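Local coordinates for nickel ABC transporter (Nickel-binding protein) (Bacillus halodurans, PDB 3T66) that probably captures a solute outside the membrane and delivers it to an ABC importer, as nickel- and peptide-binding members of solute-binding protein family 5 do, at residues A400-T405 and K449-L454; N243-L248 and N409-N414; E237-H242 and V387-G392; D415-G420 and A442-E447. One frame throughout, in Å; residues are numbered along the deposited sequence.

How the contacts relate
Contacts 2 and 3 both use strand 240-246, and contact 1 the adjacent strand 451-464. Contacts 1 and 2 are the nearest neighbours, their centres about 6 Å apart: H451 ND1 lies 3.0 Å from M246 N, a probable hydrogen bond between adjacent strands. Contact 3 takes the other end of strand 240-246, and its centre is about 15 Å from that of contact 1, to which it is tied by a probable bond of 2.8 Å between L454 N and H242 O. Contact 4 pairs two antiparallel helices next to contact 1, centres about 9 Å apart, where Y402 meets I445. Contacts 3 and 4 do not touch. The calcium site at D179 is remote from all four.

Contact 1 of 4, residues A400-T405 and K449-L454; sequences ATYHPT and KIHSFL
Y402 reaches from the last turn of helix 395-402 to I450, H451 and F453. Its CG stands beside the backbone N and anti to the carbonyl carbon (chi1 -66°), and from CB outward the ring turns one edge to the other segment. CD1 is 3.9 Å from I450 CG2; at CE1 that methyl comes closer, to 3.4 Å, lying in the ring plane. CE1 also meets H451 CD2 at 3.7 Å, the two rings inclined at 42° with neither stacked on the other. In this two-lobed solute-binding fold the contact seats the end of helix 395-402 against the segment that leads into strand 451-464, just after K449 closes helix 431-447 in a Schellman motif. At the tip, Y402 OH sits at the edge of two rings, 3.4 Å from H451 CD2 and 3.5 Å from F453 CZ, while its hydrogen-bond partner is the hydroxyl of Y397. A phenylalanine in place of Y402 would probably leave the Y397 hydroxyl without this mate and open a small gap between the H451 and F453 edges. I450 CG2 also lies over one face of the H451 imidazole, toward its rim; the imidazole's ND1 is engaged by M246 N, and T401 CG2 approaches H451 NE2 at 4.3 Å.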
loop_
_atom_site.group_PDB
_atom_site.type_symbol
_atom_site.label_atom_id
_atom_site.label_comp_id
_atom_site.label_asym_id
_atom_site.label_seq_id
_atom_site.Cartn_x
_atom_site.Cartn_y
_atom_site.Cartn_z
ATOM N N ALA A 400 3.982 2.437 -14.768
ATOM C CA ALA A 400 2.716 3.078 -15.012
ATOM C C ALA A 400 2.845 4.599 -15.011
ATOM O O ALA A 400 2.200 5.291 -15.810
ATOM C CB ALA A 400 1.704 2.635 -14.015
ATOM N N THR A 401 3.687 5.145 -14.158
ATOM C CA THR A 401 3.647 6.598 -13.976
ATOM C C THR A 401 4.724 7.387 -14.755
ATOM O O THR A 401 4.627 8.624 -14.949
ATOM C CB THR A 401 3.683 6.899 -12.475
ATOM O OG1 THR A 401 2.716 6.050 -11.824
ATOM C CG2 THR A 401 3.360 8.327 -12.204
ATOM N N TYR A 402 5.739 6.665 -15.230
ATOM C CA TYR A 402 6.933 7.301 -15.740
ATOM C C TYR A 402 7.308 6.873 -17.133
ATOM O O TYR A 402 7.884 7.647 -17.870
ATOM C CB TYR A 402 8.079 7.023 -14.787
ATOM C CG TYR A 402 7.861 7.665 -13.457
ATOM C CD1 TYR A 402 7.949 9.059 -13.325
ATOM C CD2 TYR A 402 7.552 6.898 -12.335
ATOM C CE1 TYR A 402 7.748 9.681 -12.109
ATOM C CE2 TYR A 402 7.342 7.498 -11.107
ATOM C CZ TYR A 402 7.446 8.902 -10.997
ATOM O OH TYR A 402 7.245 9.536 -9.791
ATOM N N HIS A 403 7.008 5.638 -17.505
ATOM C CA HIS A 403 7.379 5.213 -18.838
ATOM C C HIS A 403 6.478 5.886 -19.873
ATOM O O HIS A 403 5.286 6.008 -19.642
ATOM C CB HIS A 403 7.324 3.713 -18.966
ATOM C CG HIS A 403 7.790 3.228 -20.290
ATOM N ND1 HIS A 403 7.077 3.447 -21.451
ATOM C CD2 HIS A 403 8.907 2.562 -20.653
ATOM C CE1 HIS A 403 7.732 2.929 -22.473
ATOM N NE2 HIS A 403 8.840 2.374 -22.015
ATOM N N PRO A 404 7.054 6.357 -21.004
ATOM C CA PRO A 404 6.271 6.935 -22.122
ATOM C C PRO A 404 4.944 6.208 -22.385
ATOM O O PRO A 404 3.931 6.850 -22.560
ATOM C CB PRO A 404 7.208 6.765 -23.337
ATOM C CG PRO A 404 8.626 6.606 -22.755
ATOM C CD PRO A 404 8.508 6.494 -21.242
ATOM N N THR A 405 4.966 4.877 -22.381
ATOM C CA THR A 405 3.803 4.043 -22.662
ATOM C C THR A 405 2.872 3.898 -21.443
ATOM O O THR A 405 1.798 3.320 -21.533
ATOM C CB THR A 405 4.277 2.627 -23.120
ATOM N N LYS A 449 13.518 15.953 -10.066
ATOM C CA LYS A 449 12.273 16.319 -9.377
ATOM C C LYS A 449 10.999 16.093 -10.165
ATOM O O LYS A 449 10.229 17.010 -10.336
ATOM C CB LYS A 449 12.336 17.764 -8.911
ATOM C CG LYS A 449 11.468 18.055 -7.697
ATOM C CD LYS A 449 11.744 17.110 -6.512
ATOM C CE LYS A 449 12.958 17.566 -5.688
ATOM N NZ LYS A 449 13.252 16.706 -4.501
ATOM N N ILE A 450 10.756 14.878 -10.636
ATOM C CA ILE A 450 9.567 14.649 -11.439
ATOM C C ILE A 450 8.233 14.727 -10.700
ATOM O O ILE A 450 7.255 15.131 -11.274
ATOM C CB ILE A 450 9.672 13.431 -12.352
ATOM C CG1 ILE A 450 10.349 13.830 -13.646
ATOM C CG2 ILE A 450 8.321 12.936 -12.759
ATOM C CD1 ILE A 450 11.753 13.488 -13.713
ATOM N N HIS A 451 8.124 14.450 -9.429
ATOM C CA HIS A 451 6.927 15.016 -8.796
ATOM C C HIS A 451 7.262 15.466 -7.398
ATOM O O HIS A 451 8.418 15.421 -7.002
ATOM C CB HIS A 451 5.807 14.017 -8.769
ATOM C CG HIS A 451 5.398 13.516 -10.114
ATOM N ND1 HIS A 451 4.727 14.303 -11.026
ATOM C CD2 HIS A 451 5.510 12.289 -10.685
ATOM C CE1 HIS A 451 4.441 13.583 -12.100
ATOM N NE2 HIS A 451 4.901 12.357 -11.918
ATOM N N SER A 452 6.284 15.905 -6.634
ATOM C CA SER A 452 6.621 16.305 -5.286
ATOM C C SER A 452 5.955 15.350 -4.367
ATOM O O SER A 452 4.739 15.234 -4.396
ATOM C CB SER A 452 6.139 17.724 -4.974
ATOM O OG SER A 452 6.702 18.197 -3.746
ATOM N N PHE A 453 6.735 14.668 -3.543
ATOM C CA PHE A 453 6.143 13.698 -2.638
ATOM C C PHE A 453 6.002 14.295 -1.272
ATOM O O PHE A 453 6.994 14.693 -0.657
ATOM C CB PHE A 453 6.925 12.388 -2.644
ATOM C CG PHE A 453 6.901 11.727 -3.964
ATOM C CD1 PHE A 453 5.773 11.003 -4.365
ATOM C CD2 PHE A 453 7.931 11.919 -4.856
ATOM C CE1 PHE A 453 5.694 10.406 -5.629
ATOM C CE2 PHE A 453 7.881 11.351 -6.134
ATOM C CZ PHE A 453 6.753 10.589 -6.527
ATOM N N LEU A 454 4.743 14.371 -0.832
ATOM C CA LEU A 454 4.336 15.047 0.388
ATOM C C LEU A 454 4.359 14.157 1.606
ATOM O O LEU A 454 5.275 14.226 2.424
ATOM C CB LEU A 454 2.938 15.583 0.188
ATOM C CG LEU A 454 2.858 16.511 -1.012
ATOM C CD1 LEU A 454 1.387 16.779 -1.343
ATOM C CD2 LEU A 454 3.610 17.787 -0.685
#

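Contact 2 of 4, residues N243-L248 and N409-N414; sequences NLTMNL and NFSSVN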
loop_
_atom_site.group_PDB
_atom_site.type_symbol
_atom_site.label_atom_id
_atom_site.label_comp_id
_atom_site.label_asym_id
_atom_site.label_seq_id
_atom_site.Cartn_x
_atom_site.Cartn_y
_atom_site.Cartn_z
ATOM N N ASN A 243 1.127 13.018 -3.069
ATOM C CA ASN A 243 1.998 13.927 -3.767
ATOM C C ASN A 243 1.263 14.978 -4.548
ATOM O O ASN A 243 0.064 14.860 -4.826
ATOM C CB ASN A 243 2.864 13.137 -4.751
ATOM C CG ASN A 243 2.039 12.378 -5.767
ATOM O OD1 ASN A 243 1.228 12.952 -6.492
ATOM N ND2 ASN A 243 2.235 11.066 -5.815
ATOM N N LEU A 244 2.004 15.999 -4.934
ATOM C CA LEU A 244 1.607 16.844 -6.062
ATOM C C LEU A 244 2.131 16.216 -7.346
ATOM O O LEU A 244 3.314 16.341 -7.656
ATOM C CB LEU A 244 2.182 18.265 -5.935
ATOM C CG LEU A 244 1.820 19.086 -4.706
ATOM C CD1 LEU A 244 2.436 20.465 -4.780
ATOM C CD2 LEU A 244 0.341 19.153 -4.645
ATOM N N THR A 245 1.263 15.545 -8.089
ATOM C CA THR A 245 1.626 15.098 -9.429
ATOM C C THR A 245 1.612 16.285 -10.413
ATOM O O THR A 245 0.591 16.977 -10.534
ATOM C CB THR A 245 0.664 14.013 -9.922
ATOM O OG1 THR A 245 0.793 12.842 -9.101
ATOM C CG2 THR A 245 0.940 13.658 -11.389
ATOM N N MET A 246 2.728 16.485 -11.120
ATOM C CA MET A 246 2.937 17.595 -12.076
ATOM C C MET A 246 2.569 17.274 -13.518
ATOM O O MET A 246 2.494 16.111 -13.888
ATOM C CB MET A 246 4.398 18.014 -12.037
ATOM C CG MET A 246 4.845 18.291 -10.626
ATOM S SD MET A 246 6.575 18.664 -10.543
ATOM C CE MET A 246 6.730 19.247 -8.856
ATOM N N ASN A 247 2.328 18.310 -14.319
ATOM C CA ASN A 247 2.022 18.165 -15.748
ATOM C C ASN A 247 3.112 18.802 -16.632
ATOM O O ASN A 247 3.058 19.999 -16.919
ATOM C CB ASN A 247 0.665 18.773 -16.080
ATOM C CG ASN A 247 0.315 18.688 -17.571
ATOM O OD1 ASN A 247 1.130 18.260 -18.401
ATOM N ND2 ASN A 247 -0.917 19.098 -17.915
ATOM N N LEU A 248 4.072 17.990 -17.077
ATOM C CA LEU A 248 5.212 18.470 -17.839
ATOM C C LEU A 248 4.933 18.912 -19.297
ATOM O O LEU A 248 5.837 19.410 -19.992
ATOM C CB LEU A 248 6.277 17.397 -17.860
ATOM C CG LEU A 248 6.755 16.704 -16.599
ATOM C CD1 LEU A 248 7.956 15.863 -17.036
ATOM C CD2 LEU A 248 7.126 17.706 -15.548
ATOM N N ASN A 409 0.479 7.306 -17.118
ATOM C CA ASN A 409 1.296 8.456 -17.388
ATOM C C ASN A 409 0.458 9.541 -17.981
ATOM O O ASN A 409 0.031 9.463 -19.106
ATOM C CB ASN A 409 2.374 8.080 -18.372
ATOM C CG ASN A 409 3.388 9.116 -18.496
ATOM O OD1 ASN A 409 3.237 10.168 -17.943
ATOM N ND2 ASN A 409 4.435 8.840 -19.220
ATOM N N PHE A 410 0.250 10.591 -17.213
ATOM C CA PHE A 410 -0.622 11.692 -17.646
ATOM C C PHE A 410 0.101 13.024 -17.630
ATOM O O PHE A 410 -0.420 14.068 -18.036
ATOM C CB PHE A 410 -1.880 11.747 -16.780
ATOM C CG PHE A 410 -2.771 10.567 -16.950
ATOM C CD1 PHE A 410 -2.843 9.896 -18.190
ATOM C CD2 PHE A 410 -3.557 10.127 -15.898
ATOM C CE1 PHE A 410 -3.703 8.777 -18.382
ATOM C CE2 PHE A 410 -4.420 9.021 -16.063
ATOM C CZ PHE A 410 -4.499 8.342 -17.318
ATOM N N SER A 411 1.324 12.986 -17.163
ATOM C CA SER A 411 2.068 14.183 -17.167
ATOM C C SER A 411 2.919 14.281 -18.433
ATOM O O SER A 411 3.848 15.106 -18.507
ATOM C CB SER A 411 2.875 14.221 -15.896
ATOM O OG SER A 411 1.969 13.984 -14.847
ATOM N N SER A 412 2.594 13.459 -19.434
ATOM C CA SER A 412 3.374 13.418 -20.671
ATOM C C SER A 412 4.885 13.282 -20.334
ATOM O O SER A 412 5.750 13.892 -20.975
ATOM C CB SER A 412 3.059 14.659 -21.538
ATOM N N VAL A 413 5.176 12.477 -19.306
ATOM C CA VAL A 413 6.538 12.248 -18.786
ATOM C C VAL A 413 7.293 11.401 -19.759
ATOM O O VAL A 413 6.849 10.281 -20.087
ATOM C CB VAL A 413 6.553 11.401 -17.491
ATOM C CG1 VAL A 413 7.984 11.253 -16.985
ATOM C CG2 VAL A 413 5.563 11.939 -16.387
ATOM N N ASN A 414 8.446 11.889 -20.202
ATOM C CA ASN A 414 9.214 11.092 -21.140
ATOM C C ASN A 414 10.689 11.430 -21.164
ATOM O O ASN A 414 11.173 12.124 -22.036
ATOM C CB ASN A 414 8.533 11.129 -22.524
ATOM C CG ASN A 414 9.451 10.714 -23.653
ATOM O OD1 ASN A 414 9.506 11.408 -24.666
ATOM N ND2 ASN A 414 10.161 9.585 -23.500
#
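The flat carboxamide of N247 points its oxygen toward the backbone of S411, with OD1 4.2 Å from S411 O and no bond between them. Both ends of the amide are engaged elsewhere: OD1 accepts from D249 N and ND2 donates to W379 O. A second amide, that of N409, holds the opposing loop in shape. Its ND2 donates to V413 O at 2.9 Å, in the plane of both groups and on a carbonyl lone pair, while its OD1 takes a weak bond from V413 N. Across the contact L248 N makes a weak bond, 3.2 Å, to S411 O, and L248 CB rests 3.4 Å from the same oxygen. S411 OG turns toward M246 O, but the modelled bond is too short to be certain; T245 CG2 lies 3.6 Å from that hydroxyl. The leucine's CD1 reaches V413 CA at 4.3 Å. Thus the loop between helices 395-402 and 416-426 is laid against the end of strand 240-246, which runs between strands 381-387 and 451-464, with helix 256-265 packed on M246 and L248.

Contact 3 of 4, residues E237-H242 and V387-G392; sequences ETFRTH and VTSPRG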
loop_
_atom_site.group_PDB
_atom_site.type_symbol
_atom_site.label_atom_id
_atom_site.label_comp_id
_atom_site.label_asym_id
_atom_site.label_seq_id
_atom_site.Cartn_x
_atom_site.Cartn_y
_atom_site.Cartn_z
ATOM N N GLU A 237 3.465 3.503 9.041
ATOM C CA GLU A 237 3.601 3.931 7.689
ATOM C C GLU A 237 3.008 2.878 6.765
ATOM O O GLU A 237 3.186 1.712 6.987
ATOM C CB GLU A 237 5.097 4.034 7.492
ATOM C CG GLU A 237 5.789 4.334 8.820
ATOM C CD GLU A 237 6.766 3.274 9.298
ATOM O OE1 GLU A 237 7.338 2.590 8.442
ATOM O OE2 GLU A 237 6.978 3.158 10.529
ATOM N N THR A 238 2.311 3.302 5.720
ATOM C CA THR A 238 1.640 2.437 4.750
ATOM C C THR A 238 2.348 2.557 3.415
ATOM O O THR A 238 3.322 3.232 3.351
ATOM C CB THR A 238 0.178 2.808 4.610
ATOM N N PHE A 239 1.928 1.875 2.361
ATOM C CA PHE A 239 2.705 2.000 1.121
ATOM C C PHE A 239 2.262 3.148 0.285
ATOM O O PHE A 239 2.946 3.481 -0.689
ATOM C CB PHE A 239 2.628 0.775 0.221
ATOM C CG PHE A 239 3.298 -0.405 0.779
ATOM C CD1 PHE A 239 2.703 -1.644 0.729
ATOM C CD2 PHE A 239 4.515 -0.289 1.397
ATOM C CE1 PHE A 239 3.341 -2.735 1.287
ATOM C CE2 PHE A 239 5.128 -1.380 1.939
ATOM C CZ PHE A 239 4.544 -2.582 1.892
ATOM N N ARG A 240 1.103 3.723 0.621
ATOM C CA ARG A 240 0.582 4.842 -0.172
ATOM C C ARG A 240 1.298 6.143 0.142
ATOM O O ARG A 240 1.822 6.317 1.238
ATOM C CB ARG A 240 -0.918 4.973 -0.027
ATOM C CG ARG A 240 -1.441 6.162 0.737
ATOM C CD ARG A 240 -2.842 6.530 0.209
ATOM N NE ARG A 240 -3.633 5.379 -0.254
ATOM C CZ ARG A 240 -3.900 5.106 -1.532
ATOM N NH1 ARG A 240 -3.437 5.879 -2.509
ATOM N NH2 ARG A 240 -4.632 4.048 -1.832
ATOM N N THR A 241 1.376 7.035 -0.837
ATOM C CA THR A 241 2.107 8.265 -0.651
ATOM C C THR A 241 1.252 9.342 -1.254
ATOM O O THR A 241 0.655 9.126 -2.328
ATOM C CB THR A 241 3.512 8.215 -1.332
ATOM O OG1 THR A 241 4.375 7.349 -0.590
ATOM C CG2 THR A 241 4.202 9.599 -1.384
ATOM N N HIS A 242 1.167 10.488 -0.575
ATOM C CA HIS A 242 0.527 11.621 -1.216
ATOM C C HIS A 242 1.526 12.461 -1.940
ATOM O O HIS A 242 2.637 12.625 -1.461
ATOM C CB HIS A 242 -0.218 12.489 -0.216
ATOM C CG HIS A 242 -1.382 11.802 0.396
ATOM N ND1 HIS A 242 -2.114 10.853 -0.284
ATOM C CD2 HIS A 242 -1.923 11.894 1.630
ATOM C CE1 HIS A 242 -3.077 10.407 0.503
ATOM N NE2 HIS A 242 -2.983 11.026 1.668
ATOM N N VAL A 387 -0.611 4.084 -4.171
ATOM C CA VAL A 387 0.168 3.065 -3.434
ATOM C C VAL A 387 1.287 2.683 -4.378
ATOM O O VAL A 387 1.017 2.220 -5.480
ATOM C CB VAL A 387 -0.594 1.802 -3.134
ATOM C CG1 VAL A 387 0.088 1.109 -2.021
ATOM C CG2 VAL A 387 -1.995 2.103 -2.751
ATOM N N THR A 388 2.535 2.887 -3.952
ATOM C CA THR A 388 3.670 2.873 -4.882
ATOM C C THR A 388 4.397 1.514 -4.903
ATOM O O THR A 388 5.123 1.190 -5.865
ATOM C CB THR A 388 4.658 3.991 -4.553
ATOM O OG1 THR A 388 5.258 3.705 -3.307
ATOM C CG2 THR A 388 3.963 5.270 -4.405
ATOM N N SER A 389 4.194 0.729 -3.845
ATOM C CA SER A 389 4.902 -0.522 -3.679
ATOM C C SER A 389 3.979 -1.518 -2.976
ATOM O O SER A 389 4.185 -1.893 -1.802
ATOM C CB SER A 389 6.160 -0.278 -2.891
ATOM O OG SER A 389 5.837 0.403 -1.703
ATOM N N PRO A 390 2.963 -1.986 -3.711
ATOM C CA PRO A 390 1.779 -2.604 -3.105
ATOM C C PRO A 390 2.142 -3.884 -2.353
ATOM O O PRO A 390 1.563 -4.161 -1.266
ATOM C CB PRO A 390 0.884 -2.935 -4.312
ATOM C CG PRO A 390 1.634 -2.421 -5.553
ATOM C CD PRO A 390 3.074 -2.323 -5.138
ATOM N N ARG A 391 3.062 -4.675 -2.912
ATOM C CA ARG A 391 3.546 -5.780 -2.118
ATOM C C ARG A 391 5.000 -5.962 -2.251
ATOM O O ARG A 391 5.484 -7.026 -2.625
ATOM C CB ARG A 391 2.736 -7.054 -2.293
ATOM C CG ARG A 391 2.444 -7.423 -3.653
ATOM C CD ARG A 391 0.982 -7.650 -3.858
ATOM N NE ARG A 391 0.847 -7.587 -5.301
ATOM C CZ ARG A 391 -0.065 -6.902 -5.973
ATOM N NH1 ARG A 391 -0.014 -6.931 -7.297
ATOM N NH2 ARG A 391 -1.033 -6.245 -5.351
ATOM N N GLY A 392 5.709 -4.883 -1.943
ATOM C CA GLY A 392 7.159 -4.869 -1.975
ATOM C C GLY A 392 7.828 -4.681 -3.302
ATOM O O GLY A 392 9.038 -4.749 -3.359
#
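F239 and S389 make the first shell: the serine carbonyl oxygen lies over one face of the phenyl ring, 2.9 Å above its plane and shifted toward the rim at CD1. S389 OG meets the ring at CD2, 3.4 Å away, and P390 O approaches CE1 obliquely at 3.4 Å. At the base of the side chain, F239 CB touches V387 CG1, also at 3.4 Å. The other valine methyl, CG2, sits over a face of the R240 guanidinium near NH2, the two side chains crossing at about a right angle. These neighbours are set side by side by an antiparallel bridge, in which R240 and V387 form a non-hydrogen-bonded pair where strands 240-246 and 381-387 run together, with both side chains on the same face. T388 N continues the pairing with a nearly straight but weak bond of 3.3 Å to F239 O (176°). In this solute-binding protein fold the contact lies about 3 Å, centre to centre, from the middle of the chain. Further out, R240 NH1 is bonded to S385 OG, and T388 OG1 and T241 OG1 both bond P286 O. Beyond them, R391 forms a salt bridge with E136.

Contact 4 of 4, residues D415-G420 and A442-E447; sequences DPELTG and AAYIDE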
loop_
_atom_site.group_PDB
_atom_site.type_symbol
_atom_site.label_atom_id
_atom_site.label_comp_id
_atom_site.label_asym_id
_atom_site.label_seq_id
_atom_site.Cartn_x
_atom_site.Cartn_y
_atom_site.Cartn_z
ATOM N N ASP A 415 11.395 10.890 -20.184
ATOM C CA ASP A 415 12.802 11.155 -20.026
ATOM C C ASP A 415 13.580 9.879 -20.348
ATOM O O ASP A 415 13.433 8.863 -19.655
ATOM C CB ASP A 415 13.050 11.587 -18.598
ATOM C CG ASP A 415 14.439 12.068 -18.374
ATOM O OD1 ASP A 415 14.512 13.151 -17.741
ATOM O OD2 ASP A 415 15.433 11.385 -18.801
ATOM N N PRO A 416 14.414 9.928 -21.404
ATOM C CA PRO A 416 15.023 8.700 -21.932
ATOM C C PRO A 416 15.951 8.037 -20.937
ATOM O O PRO A 416 15.952 6.823 -20.856
ATOM C CB PRO A 416 15.777 9.177 -23.182
ATOM C CG PRO A 416 15.107 10.506 -23.526
ATOM C CD PRO A 416 14.805 11.108 -22.195
ATOM N N GLU A 417 16.702 8.799 -20.165
ATOM C CA GLU A 417 17.538 8.162 -19.135
ATOM C C GLU A 417 16.696 7.257 -18.196
ATOM O O GLU A 417 16.929 6.048 -18.125
ATOM C CB GLU A 417 18.394 9.189 -18.370
ATOM C CG GLU A 417 18.801 8.751 -16.970
ATOM C CD GLU A 417 20.036 9.475 -16.427
ATOM O OE1 GLU A 417 20.923 8.759 -15.919
ATOM O OE2 GLU A 417 20.135 10.739 -16.486
ATOM N N LEU A 418 15.706 7.851 -17.528
ATOM C CA LEU A 418 14.652 7.131 -16.817
ATOM C C LEU A 418 14.026 5.953 -17.578
ATOM O O LEU A 418 14.025 4.819 -17.099
ATOM C CB LEU A 418 13.542 8.094 -16.385
ATOM C CG LEU A 418 12.494 7.562 -15.412
ATOM C CD1 LEU A 418 13.121 6.888 -14.217
ATOM C CD2 LEU A 418 11.647 8.704 -14.920
ATOM N N THR A 419 13.484 6.219 -18.749
ATOM C CA THR A 419 13.003 5.154 -19.560
ATOM C C THR A 419 14.044 4.055 -19.713
ATOM O O THR A 419 13.710 2.848 -19.754
ATOM C CB THR A 419 12.583 5.702 -20.853
ATOM O OG1 THR A 419 11.572 6.688 -20.577
ATOM C CG2 THR A 419 12.053 4.560 -21.796
ATOM N N GLY A 420 15.308 4.469 -19.737
ATOM C CA GLY A 420 16.413 3.514 -19.790
ATOM C C GLY A 420 16.258 2.497 -18.670
ATOM O O GLY A 420 16.216 1.278 -18.881
ATOM N N ALA A 442 14.386 5.800 -8.506
ATOM C CA ALA A 442 14.018 6.679 -7.426
ATOM C C ALA A 442 14.967 7.887 -7.425
ATOM O O ALA A 442 14.549 9.008 -7.741
ATOM C CB ALA A 442 14.070 5.957 -6.151
ATOM N N ALA A 443 16.243 7.655 -7.126
ATOM C CA ALA A 443 17.285 8.675 -7.234
ATOM C C ALA A 443 17.088 9.608 -8.444
ATOM O O ALA A 443 17.117 10.834 -8.359
ATOM C CB ALA A 443 18.649 7.996 -7.312
ATOM N N TYR A 444 16.890 9.025 -9.599
ATOM C CA TYR A 444 16.811 9.855 -10.746
ATOM C C TYR A 444 15.588 10.757 -10.693
ATOM O O TYR A 444 15.662 11.923 -11.090
ATOM C CB TYR A 444 16.794 9.017 -11.992
ATOM C CG TYR A 444 16.723 9.891 -13.155
ATOM C CD1 TYR A 444 17.846 10.562 -13.583
ATOM C CD2 TYR A 444 15.532 10.101 -13.796
ATOM C CE1 TYR A 444 17.801 11.412 -14.661
ATOM C CE2 TYR A 444 15.449 10.943 -14.862
ATOM C CZ TYR A 444 16.597 11.604 -15.313
ATOM O OH TYR A 444 16.537 12.449 -16.411
ATOM N N ILE A 445 14.478 10.201 -10.204
ATOM C CA ILE A 445 13.212 10.934 -10.032
ATOM C C ILE A 445 13.324 12.076 -8.995
ATOM O O ILE A 445 12.688 13.124 -9.111
ATOM C CB ILE A 445 12.080 9.963 -9.666
ATOM C CG1 ILE A 445 11.682 9.150 -10.898
ATOM C CG2 ILE A 445 10.879 10.692 -9.170
ATOM C CD1 ILE A 445 10.981 7.784 -10.610
ATOM N N ASP A 446 14.159 11.881 -7.994
ATOM C CA ASP A 446 14.513 12.984 -7.136
ATOM C C ASP A 446 15.254 14.118 -7.851
ATOM O O ASP A 446 14.798 15.256 -7.798
ATOM C CB ASP A 446 15.415 12.495 -6.028
ATOM C CG ASP A 446 15.443 13.439 -4.867
ATOM O OD1 ASP A 446 16.566 13.782 -4.359
ATOM O OD2 ASP A 446 14.303 13.814 -4.474
ATOM N N GLU A 447 16.404 13.795 -8.481
ATOM C CA GLU A 447 17.331 14.794 -9.025
ATOM C C GLU A 447 16.553 15.685 -9.964
ATOM O O GLU A 447 16.538 16.905 -9.842
ATOM C CB GLU A 447 18.515 14.151 -9.757
#
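An N-cap opens this antiparallel helix pair, and the capping residue D415 is also the one that Y444 reaches with its hydroxyl. The segments of helices 416-426 and 431-447 run at 165°, their axes 10.3 Å apart. Y444 OH donates to D415 OD1 at 2.5 Å, although the hydroxyl is crowded in the model and its place is less sure. The two side chains meet tip to tip, the carboxylate lying at the ring's edge and turned 82° from its plane. The other oxygen, OD2, caps the helix through a weak bond from E417 N, so the one carboxylate may serve both its own helix and the neighbouring one. D415 O accepts twice, from T419 N and, from above its carbonyl plane, from T419 OG1. CG of Y444 stands anti to the backbone N (chi1 -180°), and the ring beyond it reaches helix 416-426. E417 CG lies over one face, 4.0 Å from the ring centroid, a CH-pi contact, and the carboxylate beyond it approaches CE1. L418 CB packs on CE2 of Y444 at 3.8 Å, and L418 CD2 meets I445 CG1 at 4.0 Å. An alanine at Y444 would probably leave D415 OD1 without this donor and open a gap beside E417 and L418 where the ring had been. Helix 395-402 packs against both helices: Y402 touches L418 and I445, and L398 also meets I445, while D446 at the end of helix 431-447 forms a salt bridge with K449 just before strand 451-464.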